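Local coordinates for putative isohexenylglutaconyl-CoA hydratase (Pseudomonas aeruginosa, PDB 4ZU2), which probably hydrates isohexenylglutaconyl-CoA during bacterial breakdown of acyclic terpenes such as citronellate, as a member of the crotonase (enoyl-CoA hydratase/isomerase) family, at residues A[7-11]-A[21-25]; A[52-58]-A[103-108]; A[94-99]-A[119-123]. Residues are numbered along the deposited sequence.

Overall arrangement
From the N terminus, interaction 1 comes first: 7-11 meets 21-25, nine residues further on, closing the beta hairpin of strands 9-14 and 17-22 at its open end. Strand 17-22 then lies beside strand 54-59, where Leu22 N is 2.6 Å from Arg58 O, so interaction 1 is joined through the sheet to interaction 2. There 52-58 pairs with 103-108, closing a beta-alpha-beta crossover over two helices. Interaction 3, between 94-99 and 119-123, opens inside that loop and ends beyond it, so interactions 2 and 3 cross. Leu57 CD2 packs on Leu120 CD1 at 4.2 Å, and Leu22 CD1 on Leu120 CD1 at 4.1 Å, tying the sheet to the helical layer.

Interaction 1 (A[7-11]-A[21-25]); sequences ETLLL and TLNRP
Two backbone hydrogen bonds fix the Leu10-Thr21 pair: Thr21 N donates to Leu10 O at 3.0 Å, and Leu10 N to Thr21 O at 3.2 Å. This is the open end of the antiparallel beta hairpin formed by strands 9-14 and 17-22, at the edge of the crotonase-fold sheet. A third bond, Asn23 N to Thr8 O at 3.1 Å, extends the pairing just past the strands, although Thr8 (phi/psi -107/14°) and Asn23 (-134/65°) have already left extended geometry. Between these bonds lies the non-hydrogen-bonded pair Leu9-Leu22, with CA atoms 5.1 Å apart; Leu9 CA adds a CA-H...O contact to Thr21 O at 3.3 Å. Leu9 and Leu22, both m,t, share one face of the sheet and meet at 3.7 Å between Leu9 CD2 and Leu22 CD2; Met35 of helix 33-47 packs on Leu22. Glu38 of the same helix accepts a hydrogen bond from Thr8 N. Leu22 bonds through its backbone to Arg58, continuing the sheet. Leu10 and Thr21 lie on the opposite face. Thr8 CG2 approaches Arg24 CD to 4.1 Å, while the m,t side chain of Leu10 brings its CD1 to 3.1 Å from Asn23 OD1, a short methyl-to-oxygen approach.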
loop_
_atom_site.group_PDB
_atom_site.type_symbol
_atom_site.label_atom_id
_atom_site.label_comp_id
_atom_site.label_asym_id
_atom_site.label_seq_id
_atom_site.Cartn_x
_atom_site.Cartn_y
_atom_site.Cartn_z
ATOM N N GLU A 7 4.138 -26.193 -28.054
ATOM C CA GLU A 7 4.255 -25.740 -26.696
ATOM C C GLU A 7 2.967 -26.157 -25.870
ATOM O O GLU A 7 2.170 -27.020 -26.272
ATOM C CB GLU A 7 4.467 -24.183 -26.708
ATOM C CG GLU A 7 5.918 -23.588 -26.947
ATOM C CD GLU A 7 6.153 -22.152 -26.343
ATOM O OE1 GLU A 7 7.290 -21.713 -26.073
ATOM O OE2 GLU A 7 5.205 -21.422 -26.128
ATOM N N THR A 8 2.801 -25.548 -24.698
ATOM C CA THR A 8 1.536 -25.436 -23.974
ATOM C C THR A 8 1.072 -23.988 -24.095
ATOM O O THR A 8 0.193 -23.532 -23.352
ATOM C CB THR A 8 1.725 -25.644 -22.460
ATOM O OG1 THR A 8 2.553 -24.564 -21.947
ATOM C CG2 THR A 8 2.364 -27.010 -22.162
ATOM N N LEU A 9 1.696 -23.253 -25.011
ATOM C CA LEU A 9 1.354 -21.872 -25.245
ATOM C C LEU A 9 1.135 -21.683 -26.717
ATOM O O LEU A 9 1.669 -22.426 -27.551
ATOM C CB LEU A 9 2.488 -20.944 -24.811
ATOM C CG LEU A 9 2.917 -21.044 -23.355
ATOM C CD1 LEU A 9 4.157 -20.216 -23.075
ATOM C CD2 LEU A 9 1.757 -20.634 -22.461
ATOM N N LEU A 10 0.352 -20.673 -27.021
ATOM C CA LEU A 10 0.277 -20.148 -28.365
ATOM C C LEU A 10 0.802 -18.702 -28.387
ATOM O O LEU A 10 0.272 -17.783 -27.710
ATOM C CB LEU A 10 -1.164 -20.224 -28.863
ATOM C CG LEU A 10 -1.748 -21.645 -28.986
ATOM C CD1 LEU A 10 -3.229 -21.593 -29.213
ATOM C CD2 LEU A 10 -1.083 -22.452 -30.100
ATOM N N LEU A 11 1.849 -18.514 -29.179
ATOM C CA LEU A 11 2.503 -17.224 -29.321
ATOM C C LEU A 11 1.965 -16.437 -30.535
ATOM O O LEU A 11 1.834 -16.995 -31.635
ATOM C CB LEU A 11 4.002 -17.465 -29.444
ATOM C CG LEU A 11 4.573 -18.448 -28.409
ATOM C CD1 LEU A 11 6.096 -18.550 -28.466
ATOM C CD2 LEU A 11 4.154 -17.993 -27.027
ATOM N N THR A 21 -0.771 -17.017 -24.993
ATOM C CA THR A 21 -2.020 -17.600 -24.505
ATOM C C THR A 21 -1.745 -18.921 -23.814
ATOM O O THR A 21 -1.078 -19.802 -24.337
ATOM C CB THR A 21 -3.103 -17.713 -25.613
ATOM O OG1 THR A 21 -3.389 -16.407 -26.110
ATOM C CG2 THR A 21 -4.399 -18.296 -25.072
ATOM N N LEU A 22 -2.216 -19.013 -22.589
ATOM C CA LEU A 22 -2.063 -20.234 -21.838
ATOM C C LEU A 22 -3.120 -21.154 -22.425
ATOM O O LEU A 22 -4.313 -20.799 -22.513
ATOM C CB LEU A 22 -2.307 -20.006 -20.339
ATOM C CG LEU A 22 -1.628 -18.780 -19.695
ATOM C CD1 LEU A 22 -1.983 -18.659 -18.224
ATOM C CD2 LEU A 22 -0.166 -18.815 -19.895
ATOM N N ASN A 23 -2.666 -22.318 -22.837
ATOM C CA ASN A 23 -3.419 -23.143 -23.745
ATOM C C ASN A 23 -3.470 -24.608 -23.317
ATOM O O ASN A 23 -2.910 -25.479 -23.963
ATOM C CB ASN A 23 -2.771 -22.983 -25.136
ATOM C CG ASN A 23 -3.641 -23.511 -26.262
ATOM O OD1 ASN A 23 -3.126 -23.946 -27.274
ATOM N ND2 ASN A 23 -4.949 -23.469 -26.093
ATOM N N ARG A 24 -4.114 -24.858 -22.189
ATOM C CA ARG A 24 -4.495 -26.208 -21.789
ATOM C C ARG A 24 -5.920 -26.111 -21.264
ATOM O O ARG A 24 -6.123 -26.263 -20.064
ATOM C CB ARG A 24 -3.561 -26.737 -20.680
ATOM C CG ARG A 24 -2.159 -27.108 -21.151
ATOM C CD ARG A 24 -1.143 -27.315 -20.003
ATOM N NE ARG A 24 -1.067 -28.716 -19.574
ATOM C CZ ARG A 24 -1.571 -29.201 -18.439
ATOM N NH1 ARG A 24 -2.205 -28.406 -17.577
ATOM N NH2 ARG A 24 -1.439 -30.503 -18.165
ATOM N N PRO A 25 -6.893 -25.806 -22.155
ATOM C CA PRO A 25 -8.268 -25.449 -21.786
ATOM C C PRO A 25 -8.989 -26.555 -21.047
ATOM O O PRO A 25 -9.909 -26.318 -20.262
ATOM C CB PRO A 25 -8.943 -25.193 -23.138
ATOM C CG PRO A 25 -8.054 -25.881 -24.159
ATOM C CD PRO A 25 -6.676 -25.694 -23.609
#

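Interaction 2 (A[52-58]-A[103-108]); sequences VRALVLR and QLLVAL
Strands 54-58 and 104-108 run parallel, 4.6 Å apart at closest approach and crossing at -20°, as the two strands of a beta-alpha-beta crossover in the crotonase core. Residues pair in step from Ala54-Leu104 to Leu57-Ala107, and the backbone bonds alternate in direction: Leu104 N to Arg53 O (3.2 Å), Leu55 N to Leu104 O (2.7 Å), Val106 N to Leu55 O (2.6 Å), Leu57 N to Val106 O (2.9 Å) and Leu108 N to Leu57 O (3.0 Å). On one face Leu105 (t,p) is the bump: its CD1 fills the hollow between Leu55 CB, 3.8 Å away, and Leu57 CB at 4.1 Å, while the small Ala107 lies beside Leu57 (t,p). Leu55 (m,t) sets its CG 3.8 Å from Gln103 CB. The other face pairs residues side by side, with Ala54 CB 4.3 Å from Leu104 CB and Val56 CG1 4.5 Å from Val106 CB. Gln103 (m,p) sets CG 3.1 Å from Val52 O, and its NE2 donates to that oxygen at 3.2 Å and to Val46 O. Helix 190-205 covers the face of Leu104 and Val106, Phe64 packs on Leu57 on the other, and strands 17-22 and 126-130 flank the pair.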
loop_
_atom_site.group_PDB
_atom_site.type_symbol
_atom_site.label_atom_id
_atom_site.label_comp_id
_atom_site.label_asym_id
_atom_site.label_seq_id
_atom_site.Cartn_x
_atom_site.Cartn_y
_atom_site.Cartn_z
ATOM N N VAL A 52 10.231 -5.822 -28.827
ATOM C CA VAL A 52 9.062 -6.366 -28.106
ATOM C C VAL A 52 8.723 -5.462 -26.919
ATOM O O VAL A 52 9.435 -5.455 -25.925
ATOM C CB VAL A 52 9.349 -7.801 -27.626
ATOM C CG1 VAL A 52 8.113 -8.407 -26.979
ATOM C CG2 VAL A 52 9.814 -8.680 -28.792
ATOM N N ARG A 53 7.657 -4.679 -27.041
ATOM C CA ARG A 53 7.388 -3.537 -26.149
ATOM C C ARG A 53 6.254 -3.879 -25.185
ATOM O O ARG A 53 6.083 -3.218 -24.164
ATOM C CB ARG A 53 6.938 -2.322 -26.973
ATOM C CG ARG A 53 7.927 -1.825 -28.018
ATOM C CD ARG A 53 7.278 -0.823 -28.987
ATOM N NE ARG A 53 6.848 0.414 -28.328
ATOM C CZ ARG A 53 6.237 1.434 -28.939
ATOM N NH1 ARG A 53 5.939 1.406 -30.248
ATOM N NH2 ARG A 53 5.906 2.498 -28.231
ATOM N N ALA A 54 5.447 -4.885 -25.542
ATOM C CA ALA A 54 4.369 -5.328 -24.670
ATOM C C ALA A 54 4.113 -6.855 -24.738
ATOM O O ALA A 54 4.405 -7.518 -25.731
ATOM C CB ALA A 54 3.110 -4.555 -24.942
ATOM N N LEU A 55 3.626 -7.394 -23.629
ATOM C CA LEU A 55 3.220 -8.773 -23.558
ATOM C C LEU A 55 1.787 -8.777 -23.079
ATOM O O LEU A 55 1.425 -8.022 -22.163
ATOM C CB LEU A 55 4.091 -9.586 -22.607
ATOM C CG LEU A 55 5.601 -9.453 -22.870
ATOM C CD1 LEU A 55 6.417 -10.002 -21.686
ATOM C CD2 LEU A 55 6.005 -10.116 -24.179
ATOM N N VAL A 56 0.972 -9.592 -23.749
ATOM C CA VAL A 56 -0.399 -9.837 -23.327
ATOM C C VAL A 56 -0.518 -11.313 -22.976
ATOM O O VAL A 56 -0.049 -12.189 -23.674
ATOM C CB VAL A 56 -1.415 -9.400 -24.388
ATOM C CG1 VAL A 56 -2.793 -9.336 -23.767
ATOM C CG2 VAL A 56 -1.035 -8.033 -24.951
ATOM N N LEU A 57 -1.078 -11.543 -21.816
ATOM C CA LEU A 57 -1.038 -12.797 -21.184
ATOM C C LEU A 57 -2.484 -13.158 -21.031
ATOM O O LEU A 57 -3.261 -12.398 -20.457
ATOM C CB LEU A 57 -0.357 -12.672 -19.828
ATOM C CG LEU A 57 -0.161 -13.999 -19.108
ATOM C CD1 LEU A 57 0.503 -15.023 -19.988
ATOM C CD2 LEU A 57 0.651 -13.778 -17.825
ATOM N N ARG A 58 -2.845 -14.305 -21.592
ATOM C CA ARG A 58 -4.247 -14.662 -21.708
ATOM C C ARG A 58 -4.446 -16.177 -21.656
ATOM O O ARG A 58 -3.515 -16.949 -21.839
ATOM C CB ARG A 58 -4.833 -14.081 -23.007
ATOM C CG ARG A 58 -6.291 -13.652 -22.874
ATOM C CD ARG A 58 -6.896 -13.124 -24.174
ATOM N NE ARG A 58 -6.316 -13.724 -25.378
ATOM C CZ ARG A 58 -5.796 -13.042 -26.403
ATOM N NH1 ARG A 58 -5.766 -11.699 -26.420
ATOM N NH2 ARG A 58 -5.306 -13.723 -27.437
ATOM N N GLN A 103 9.433 -5.252 -20.788
ATOM C CA GLN A 103 8.143 -5.007 -21.432
ATOM C C GLN A 103 7.044 -4.619 -20.470
ATOM O O GLN A 103 7.057 -5.034 -19.299
ATOM C CB GLN A 103 7.643 -6.330 -22.077
ATOM C CG GLN A 103 8.415 -6.829 -23.286
ATOM C CD GLN A 103 9.677 -7.567 -22.941
ATOM O OE1 GLN A 103 9.812 -8.141 -21.854
ATOM N NE2 GLN A 103 10.625 -7.562 -23.882
ATOM N N LEU A 104 6.050 -3.900 -21.000
ATOM C CA LEU A 104 4.728 -3.814 -20.371
ATOM C C LEU A 104 4.030 -5.210 -20.466
ATOM O O LEU A 104 3.969 -5.810 -21.532
ATOM C CB LEU A 104 3.868 -2.758 -21.063
ATOM C CG LEU A 104 2.580 -2.343 -20.355
ATOM C CD1 LEU A 104 2.835 -1.337 -19.251
ATOM C CD2 LEU A 104 1.528 -1.773 -21.348
ATOM N N LEU A 105 3.536 -5.712 -19.336
ATOM C CA LEU A 105 2.900 -7.008 -19.258
ATOM C C LEU A 105 1.455 -6.730 -18.941
ATOM O O LEU A 105 1.143 -6.186 -17.877
ATOM C CB LEU A 105 3.518 -7.860 -18.163
ATOM C CG LEU A 105 2.812 -9.201 -17.881
ATOM C CD1 LEU A 105 2.745 -10.136 -19.114
ATOM C CD2 LEU A 105 3.482 -9.946 -16.749
ATOM N N VAL A 106 0.582 -7.055 -19.883
ATOM C CA VAL A 106 -0.849 -6.859 -19.681
ATOM C C VAL A 106 -1.502 -8.218 -19.441
ATOM O O VAL A 106 -1.308 -9.129 -20.232
ATOM C CB VAL A 106 -1.515 -6.167 -20.900
ATOM C CG1 VAL A 106 -2.996 -5.840 -20.606
ATOM C CG2 VAL A 106 -0.735 -4.929 -21.275
ATOM N N ALA A 107 -2.255 -8.357 -18.350
ATOM C CA ALA A 107 -3.021 -9.574 -18.150
ATOM C C ALA A 107 -4.506 -9.368 -18.446
ATOM O O ALA A 107 -5.137 -8.525 -17.866
ATOM C CB ALA A 107 -2.820 -10.161 -16.750
ATOM N N LEU A 108 -5.045 -10.194 -19.338
ATOM C CA LEU A 108 -6.472 -10.244 -19.601
ATOM C C LEU A 108 -7.055 -11.480 -18.907
ATOM O O LEU A 108 -6.887 -12.624 -19.366
ATOM C CB LEU A 108 -6.696 -10.248 -21.123
ATOM C CG LEU A 108 -8.044 -9.745 -21.667
ATOM C CD1 LEU A 108 -8.387 -8.401 -21.081
ATOM C CD2 LEU A 108 -7.991 -9.627 -23.153
#

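Interaction 3 (A[94-99]-A[119-123]); sequences LLEEAQ and GLACV
A buried, largely apolar contact joins the C-terminal end of helix 81-99 to the short helix 116-121 and the residues after it, on the side of the central sheet where Leu57 and Leu105 point. The CA atoms of Leu95 and Leu120 are 6.5 Å apart, and those of Gln99 and Val123 4.7 Å apart. Leu120 (m,t) sets its CD2 4.0 Å from Leu94 CD2 and equally 4.0 Å from Leu95 CD2, thereby wedging against both leucines. Leu95 (m,t) lies over the helix backbone, its CD2 3.7 Å from Gly119 O. Val123, with chi1 m, is the most covered residue: its CG1 is 4.4 Å from Leu95 CB and its CG2 3.9 Å from Ala98 CB. As in other crotonases, helix 116-121 probably supplies an oxyanion-hole amide at its N-terminal end; the contact packs the opposite end of it. No hydrogen bond links the segments directly; two waters do. One donates to Ala98 O and to Val123 O, at 2.9 Å each; the other accepts from Gln99 NE2 (3.1 Å) and donates to Cys122 O (2.7 Å). The t,p side chain of Gln99 brings OE1 within 3.1 Å of Val123 CA, and this oxygen is hydrogen-bonded by Arg163 of a second subunit. Phe152 of helix 149-157 packs on Leu95, Gln99 and Val123, while Leu43 of helix 33-47 touches Leu94 and Ala98.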
loop_
_atom_site.group_PDB
_atom_site.type_symbol
_atom_site.label_atom_id
_atom_site.label_comp_id
_atom_site.label_asym_id
_atom_site.label_seq_id
_atom_site.Cartn_x
_atom_site.Cartn_y
_atom_site.Cartn_z
ATOM N N LEU A 94 9.543 -17.889 -12.112
ATOM C CA LEU A 94 8.684 -17.351 -13.187
ATOM C C LEU A 94 8.091 -16.002 -12.773
ATOM O O LEU A 94 8.047 -15.105 -13.562
ATOM C CB LEU A 94 7.563 -18.312 -13.578
ATOM C CG LEU A 94 6.359 -17.722 -14.323
ATOM C CD1 LEU A 94 6.750 -17.007 -15.579
ATOM C CD2 LEU A 94 5.397 -18.842 -14.698
ATOM N N LEU A 95 7.632 -15.881 -11.524
ATOM C CA LEU A 95 6.950 -14.678 -11.074
ATOM C C LEU A 95 7.952 -13.545 -10.992
ATOM O O LEU A 95 7.637 -12.393 -11.295
ATOM C CB LEU A 95 6.248 -14.881 -9.709
ATOM C CG LEU A 95 5.123 -15.922 -9.564
ATOM C CD1 LEU A 95 4.648 -16.069 -8.077
ATOM C CD2 LEU A 95 3.937 -15.639 -10.486
ATOM N N GLU A 96 9.180 -13.891 -10.635
ATOM C CA GLU A 96 10.221 -12.887 -10.496
ATOM C C GLU A 96 10.543 -12.285 -11.842
ATOM O O GLU A 96 10.694 -11.062 -11.958
ATOM C CB GLU A 96 11.514 -13.476 -9.923
ATOM C CG GLU A 96 11.466 -13.745 -8.462
ATOM C CD GLU A 96 12.830 -14.178 -7.894
ATOM O OE1 GLU A 96 13.483 -13.305 -7.257
ATOM O OE2 GLU A 96 13.216 -15.384 -8.071
ATOM N N GLU A 97 10.678 -13.159 -12.836
ATOM C CA GLU A 97 11.097 -12.773 -14.177
ATOM C C GLU A 97 9.959 -12.171 -15.015
ATOM O O GLU A 97 10.209 -11.443 -15.985
ATOM C CB GLU A 97 11.749 -13.948 -14.889
ATOM C CG GLU A 97 12.971 -14.584 -14.155
ATOM C CD GLU A 97 13.164 -16.115 -14.442
ATOM O OE1 GLU A 97 12.473 -16.683 -15.295
ATOM O OE2 GLU A 97 14.025 -16.752 -13.822
ATOM N N ALA A 98 8.717 -12.457 -14.640
ATOM C CA ALA A 98 7.608 -11.815 -15.303
ATOM C C ALA A 98 7.473 -10.387 -14.721
ATOM O O ALA A 98 7.452 -9.407 -15.467
ATOM C CB ALA A 98 6.333 -12.617 -15.116
ATOM N N GLN A 99 7.387 -10.306 -13.392
ATOM C CA GLN A 99 7.360 -9.048 -12.635
ATOM C C GLN A 99 8.426 -8.076 -13.129
ATOM O O GLN A 99 8.182 -6.867 -13.269
ATOM C CB GLN A 99 7.587 -9.313 -11.135
ATOM C CG GLN A 99 7.599 -8.044 -10.207
ATOM C CD GLN A 99 6.225 -7.665 -9.716
ATOM O OE1 GLN A 99 5.257 -7.704 -10.468
ATOM N NE2 GLN A 99 6.117 -7.369 -8.424
ATOM N N GLY A 119 -1.473 -15.703 -8.744
ATOM C CA GLY A 119 -0.073 -15.293 -8.780
ATOM C C GLY A 119 0.417 -14.506 -9.986
ATOM O O GLY A 119 1.045 -13.450 -9.850
ATOM N N LEU A 120 0.177 -15.013 -11.178
ATOM C CA LEU A 120 0.580 -14.295 -12.393
ATOM C C LEU A 120 -0.103 -12.945 -12.569
ATOM O O LEU A 120 0.472 -12.044 -13.125
ATOM C CB LEU A 120 0.215 -15.088 -13.634
ATOM C CG LEU A 120 0.880 -16.419 -13.906
ATOM C CD1 LEU A 120 0.239 -17.020 -15.151
ATOM C CD2 LEU A 120 2.376 -16.216 -14.118
ATOM N N ALA A 121 -1.366 -12.863 -12.193
ATOM C CA ALA A 121 -2.123 -11.605 -12.298
ATOM C C ALA A 121 -1.416 -10.505 -11.465
ATOM O O ALA A 121 -1.371 -9.337 -11.833
ATOM C CB ALA A 121 -3.553 -11.823 -11.818
ATOM N N CYS A 122 -0.842 -10.928 -10.353
ATOM C CA CYS A 122 -0.283 -10.032 -9.362
ATOM C C CYS A 122 1.002 -9.397 -9.822
ATOM O O CYS A 122 1.482 -8.489 -9.174
ATOM C CB CYS A 122 -0.014 -10.794 -8.065
ATOM S SG CYS A 122 -1.407 -11.133 -7.015
ATOM N N VAL A 123 1.576 -9.888 -10.918
ATOM C CA VAL A 123 2.841 -9.344 -11.412
ATOM C C VAL A 123 2.722 -8.655 -12.774
ATOM O O VAL A 123 3.730 -8.367 -13.441
ATOM C CB VAL A 123 3.968 -10.411 -11.434
ATOM C CG1 VAL A 123 4.068 -11.084 -10.067
ATOM C CG2 VAL A 123 3.753 -11.422 -12.516
HETATM O O HOH W 1 5.497 -7.273 -15.495
HETATM O O HOH W 2 3.225 -7.469 -7.377
#